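Local coordinates for lipoprotein (Actinomyces odontolyticus, PDB 3UP9) that probably binds L-methionine as the substrate-binding lipoprotein of a bacterial uptake system, a member of the NlpA family, at residues A[19-22]-A[23-27]; A[28-32]-A[33-37]. One frame throughout, in Å; residues are numbered along the deposited sequence.

Interaction 1. Residues A[19-22]-A[23-27]; sequences AKIL and TYIND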
loop_
_atom_site.group_PDB
_atom_site.type_symbol
_atom_site.label_atom_id
_atom_site.label_comp_id
_atom_site.label_asym_id
_atom_site.label_seq_id
_atom_site.Cartn_x
_atom_site.Cartn_y
_atom_site.Cartn_z
ATOM N N ALA A 19 -7.597 7.309 3.519
ATOM C CA ALA A 19 -8.426 8.234 4.303
ATOM C C ALA A 19 -9.241 9.144 3.407
ATOM O O ALA A 19 -10.374 9.440 3.734
ATOM C CB ALA A 19 -7.644 9.025 5.357
ATOM N N LYS A 20 -8.716 9.577 2.271
ATOM C CA LYS A 20 -9.541 10.395 1.342
ATOM C C LYS A 20 -10.796 9.644 0.816
ATOM O O LYS A 20 -11.895 10.189 0.757
ATOM C CB LYS A 20 -8.702 10.900 0.162
ATOM C CG LYS A 20 -7.582 11.822 0.559
ATOM C CD LYS A 20 -6.941 12.545 -0.624
ATOM C CE LYS A 20 -6.119 13.788 -0.217
ATOM N NZ LYS A 20 -6.730 15.156 -0.417
ATOM N N ILE A 21 -10.624 8.400 0.407
ATOM C CA ILE A 21 -11.725 7.547 -0.076
ATOM C C ILE A 21 -12.734 7.391 1.059
ATOM O O ILE A 21 -13.932 7.543 0.845
ATOM C CB ILE A 21 -11.221 6.146 -0.538
ATOM C CG1 ILE A 21 -10.315 6.248 -1.766
ATOM C CG2 ILE A 21 -12.361 5.201 -0.839
ATOM C CD1 ILE A 21 -9.510 4.945 -1.968
ATOM N N LEU A 22 -12.251 7.136 2.278
ATOM C CA LEU A 22 -13.156 6.966 3.445
ATOM C C LEU A 22 -13.897 8.265 3.792
ATOM O O LEU A 22 -15.000 8.197 4.298
ATOM C CB LEU A 22 -12.447 6.426 4.688
ATOM C CG LEU A 22 -11.856 5.017 4.655
ATOM C CD1 LEU A 22 -11.093 4.805 5.953
ATOM C CD2 LEU A 22 -12.945 3.966 4.406
ATOM N N THR A 23 -13.306 9.422 3.462
ATOM C CA THR A 23 -13.875 10.709 3.800
ATOM C C THR A 23 -14.985 10.995 2.741
ATOM O O THR A 23 -16.085 11.394 3.124
ATOM C CB THR A 23 -12.795 11.795 3.907
ATOM O OG1 THR A 23 -11.893 11.451 4.969
ATOM C CG2 THR A 23 -13.389 13.196 4.197
ATOM N N TYR A 24 -14.725 10.693 1.458
ATOM C CA TYR A 24 -15.770 10.762 0.452
ATOM C C TYR A 24 -16.989 9.932 0.899
ATOM O O TYR A 24 -18.118 10.418 0.922
ATOM C CB TYR A 24 -15.270 10.336 -0.939
ATOM C CG TYR A 24 -16.413 10.166 -1.884
ATOM C CD1 TYR A 24 -17.026 11.255 -2.457
ATOM C CD2 TYR A 24 -16.951 8.934 -2.105
ATOM C CE1 TYR A 24 -18.099 11.098 -3.328
ATOM C CE2 TYR A 24 -18.040 8.763 -2.918
ATOM C CZ TYR A 24 -18.599 9.832 -3.545
ATOM O OH TYR A 24 -19.702 9.624 -4.341
ATOM N N ILE A 25 -16.739 8.700 1.313
ATOM C CA ILE A 25 -17.818 7.815 1.764
ATOM C C ILE A 25 -18.532 8.429 2.978
ATOM O O ILE A 25 -19.736 8.539 3.038
ATOM C CB ILE A 25 -17.316 6.396 2.126
ATOM C CG1 ILE A 25 -16.872 5.658 0.869
ATOM C CG2 ILE A 25 -18.380 5.621 2.892
ATOM C CD1 ILE A 25 -16.105 4.356 1.096
ATOM N N ASN A 26 -17.775 8.839 3.965
ATOM C CA ASN A 26 -18.402 9.444 5.111
ATOM C C ASN A 26 -19.303 10.636 4.785
ATOM O O ASN A 26 -20.377 10.805 5.336
ATOM C CB ASN A 26 -17.328 9.852 6.131
ATOM C CG ASN A 26 -17.887 9.934 7.523
ATOM O OD1 ASN A 26 -18.687 9.075 7.916
ATOM N ND2 ASN A 26 -17.490 10.961 8.267
ATOM N N ASP A 27 -18.844 11.493 3.911
ATOM C CA ASP A 27 -19.518 12.754 3.709
ATOM C C ASP A 27 -20.632 12.581 2.701
ATOM O O ASP A 27 -21.528 13.407 2.654
ATOM C CB ASP A 27 -18.552 13.812 3.162
ATOM C CG ASP A 27 -17.448 14.233 4.166
ATOM O OD1 ASP A 27 -17.506 13.950 5.385
ATOM O OD2 ASP A 27 -16.523 14.919 3.689
#

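Interaction 2. Residues A[28-32]-A[33-37]; sequences NLAAD and AGIKL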
loop_
_atom_site.group_PDB
_atom_site.type_symbol
_atom_site.label_atom_id
_atom_site.label_comp_id
_atom_site.label_asym_id
_atom_site.label_seq_id
_atom_site.Cartn_x
_atom_site.Cartn_y
_atom_site.Cartn_z
ATOM N N ASN A 28 -20.540 11.552 1.847
ATOM C CA ASN A 28 -21.507 11.423 0.751
ATOM C C ASN A 28 -22.473 10.242 0.836
ATOM O O ASN A 28 -23.644 10.376 0.425
ATOM C CB ASN A 28 -20.775 11.465 -0.590
ATOM C CG ASN A 28 -20.215 12.817 -0.868
ATOM O OD1 ASN A 28 -20.910 13.683 -1.324
ATOM N ND2 ASN A 28 -18.989 13.022 -0.535
ATOM N N LEU A 29 -22.001 9.128 1.408
ATOM C CA LEU A 29 -22.711 7.815 1.358
ATOM C C LEU A 29 -23.088 7.182 2.727
ATOM O O LEU A 29 -24.023 6.413 2.820
ATOM C CB LEU A 29 -21.885 6.811 0.530
ATOM C CG LEU A 29 -21.429 7.199 -0.901
ATOM C CD1 LEU A 29 -20.588 6.065 -1.538
ATOM C CD2 LEU A 29 -22.649 7.646 -1.749
ATOM N N ALA A 30 -22.373 7.487 3.799
ATOM C CA ALA A 30 -22.541 6.731 5.038
ATOM C C ALA A 30 -23.903 6.928 5.647
ATOM O O ALA A 30 -24.505 5.946 6.064
ATOM C CB ALA A 30 -21.441 7.024 6.054
ATOM N N ALA A 31 -24.389 8.172 5.686
ATOM C CA ALA A 31 -25.722 8.510 6.250
ATOM C C ALA A 31 -26.885 7.705 5.627
ATOM O O ALA A 31 -27.760 7.250 6.347
ATOM C CB ALA A 31 -26.002 10.042 6.175
ATOM N N ASP A 32 -26.914 7.561 4.306
ATOM C CA ASP A 32 -27.945 6.728 3.652
ATOM C C ASP A 32 -27.794 5.257 4.059
ATOM O O ASP A 32 -28.811 4.554 4.106
ATOM C CB ASP A 32 -27.850 6.726 2.126
ATOM C CG ASP A 32 -27.763 8.094 1.522
ATOM O OD1 ASP A 32 -28.467 9.019 2.006
ATOM O OD2 ASP A 32 -26.981 8.214 0.532
ATOM N N ALA A 33 -26.543 4.778 4.287
ATOM C CA ALA A 33 -26.282 3.373 4.694
ATOM C C ALA A 33 -26.533 3.073 6.212
ATOM O O ALA A 33 -26.487 1.918 6.646
ATOM C CB ALA A 33 -24.879 2.954 4.262
ATOM N N GLY A 34 -26.842 4.109 6.991
ATOM C CA GLY A 34 -27.046 4.000 8.436
ATOM C C GLY A 34 -25.780 3.764 9.269
ATOM O O GLY A 34 -25.862 3.252 10.389
ATOM N N ILE A 35 -24.612 4.130 8.730
ATOM C CA ILE A 35 -23.339 4.110 9.496
ATOM C C ILE A 35 -22.657 5.518 9.607
ATOM O O ILE A 35 -22.934 6.420 8.843
ATOM C CB ILE A 35 -22.313 3.057 8.966
ATOM C CG1 ILE A 35 -21.789 3.440 7.581
ATOM C CG2 ILE A 35 -22.898 1.619 8.994
ATOM C CD1 ILE A 35 -20.853 2.424 6.973
ATOM N N LYS A 36 -21.788 5.664 10.602
ATOM C CA LYS A 36 -20.911 6.813 10.758
ATOM C C LYS A 36 -19.461 6.307 10.772
ATOM O O LYS A 36 -19.158 5.268 11.364
ATOM C CB LYS A 36 -21.214 7.587 12.070
ATOM C CG LYS A 36 -22.523 8.360 12.101
ATOM C CD LYS A 36 -22.709 9.128 13.394
ATOM C CE LYS A 36 -24.040 9.916 13.425
ATOM N NZ LYS A 36 -24.229 10.700 14.691
ATOM N N LEU A 37 -18.566 7.015 10.090
ATOM C CA LEU A 37 -17.162 6.661 10.149
ATOM C C LEU A 37 -16.344 7.572 11.055
ATOM O O LEU A 37 -16.416 8.774 10.976
ATOM C CB LEU A 37 -16.541 6.601 8.757
ATOM C CG LEU A 37 -17.131 5.647 7.704
ATOM C CD1 LEU A 37 -16.306 5.814 6.434
ATOM C CD2 LEU A 37 -17.158 4.222 8.227
#

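Interaction 1. Residues A[19-22]-A[23-27]
A19 offers its carbonyl oxygen to the residue one helical turn ahead, and two donors of T23 share it. The T23 hydroxyl OG1 donates to A19 O over 2.8 Å, coming from above the carbonyl plane, 37° out of it, while the backbone amide T23 N makes a weak, bent bond to the same oxygen. The side chain can do this because chi1 of -62° sets OG1 beside the backbone N, pointing back along the helix, and turns CG2 anti to that N. Replacing T23 by a valine would probably cost A19 O its shorter bond and leave it with the weak amide bond alone among these contacts. K20 follows the regular scheme: its carbonyl oxygen takes Y24 N at 3.0 Å in a nearly straight bond of 170°, with T23 N as a second, weak donor. At I21 the carbonyl accepts I25 N at 3.1 Å, and the I25 side chain lies against the same acceptor, CG1 being 3.5 Å from I21 O. Beside it the two isoleucines meet through methyls, I21 CG2 resting 4.3 Å from I25 CD1, a loose apolar contact. The I21 oxygen also lies at the edge of the Y24 ring. L22 closes the series, its oxygen bonded to N26 N at 2.9 Å and approached by N26 CB. Outward, L22 packs on V11 and A13 of strand 7-13, whereas I21 and I25 reach helices 213-223 and 226-235; Y231 of the latter stacks on the Y24 ring. This is the i to i+4 pattern of an alpha-helix, here helix 15-28, which links the parallel, mutually paired strands 7-13 and 35-41 in a beta-alpha-beta crossover and packs against them, as expected of a periplasmic-binding-protein fold.

Interaction 2. Residues A[28-32]-A[33-37]
I35 carries chi1 of 68°, which places CG1 between its backbone N and carbonyl carbon and brings that branch to the methyl of A30, CB to CG1 3.9 Å. The A30 methyl also meets the I35 backbone, CB lying 3.2 Å from I35 O. The backbone of G34 sets up this meeting: with phi positive at 72° the chain leaves the helical path, and two amides beyond A33 bond back into the last turn. I35 N reaches A30 O at 3.2 Å, standing above the carbonyl plane by 41° instead of lying on a lone pair, and G34 N gives a weak bond to A31 O. Together they make a Schellman motif at the end of helix 30-33. One residue earlier, A33 N is held weakly by L29 O at 3.3 Å, and the A33 methyl sits 3.5 Å from A30 O. A33, in the last turn, packs on L222 of helix 213-223, and I35, past it, on A215 and L219, while K36 pairs through its backbone with strand 7-13. Chemically, the helix end depends on main-chain amides and carbonyls, two of its three bonds weak, with the small A30 and the branched I35 joined by apolar contact; the positive phi at G34 is one that glycine accepts readily, lacking a side chain.

Overall arrangement
Interactions 1 and 2 come in series along the chain, their centres 10 Å apart, and both belong to the lobe built on the seven-stranded mixed sheet. Residues 19-27 form the middle and later part of helix 15-28; residues 28-37 finish it, pass through helix 30-33 and enter strand 35-41. The two are tied directly: I25 O probably accepts A30 N, N26 OD1 bonds L37 N, and the Y24 ring packs on L29. Helix 213-223 covers side chains from both. Their centres lie about 17 and 25 Å from the chain's centre, the I21 side chain being about 10 Å from the bound selenomethionine. Together they form the helix and turn carrying the chain from strand 7-13 to strand 35-41.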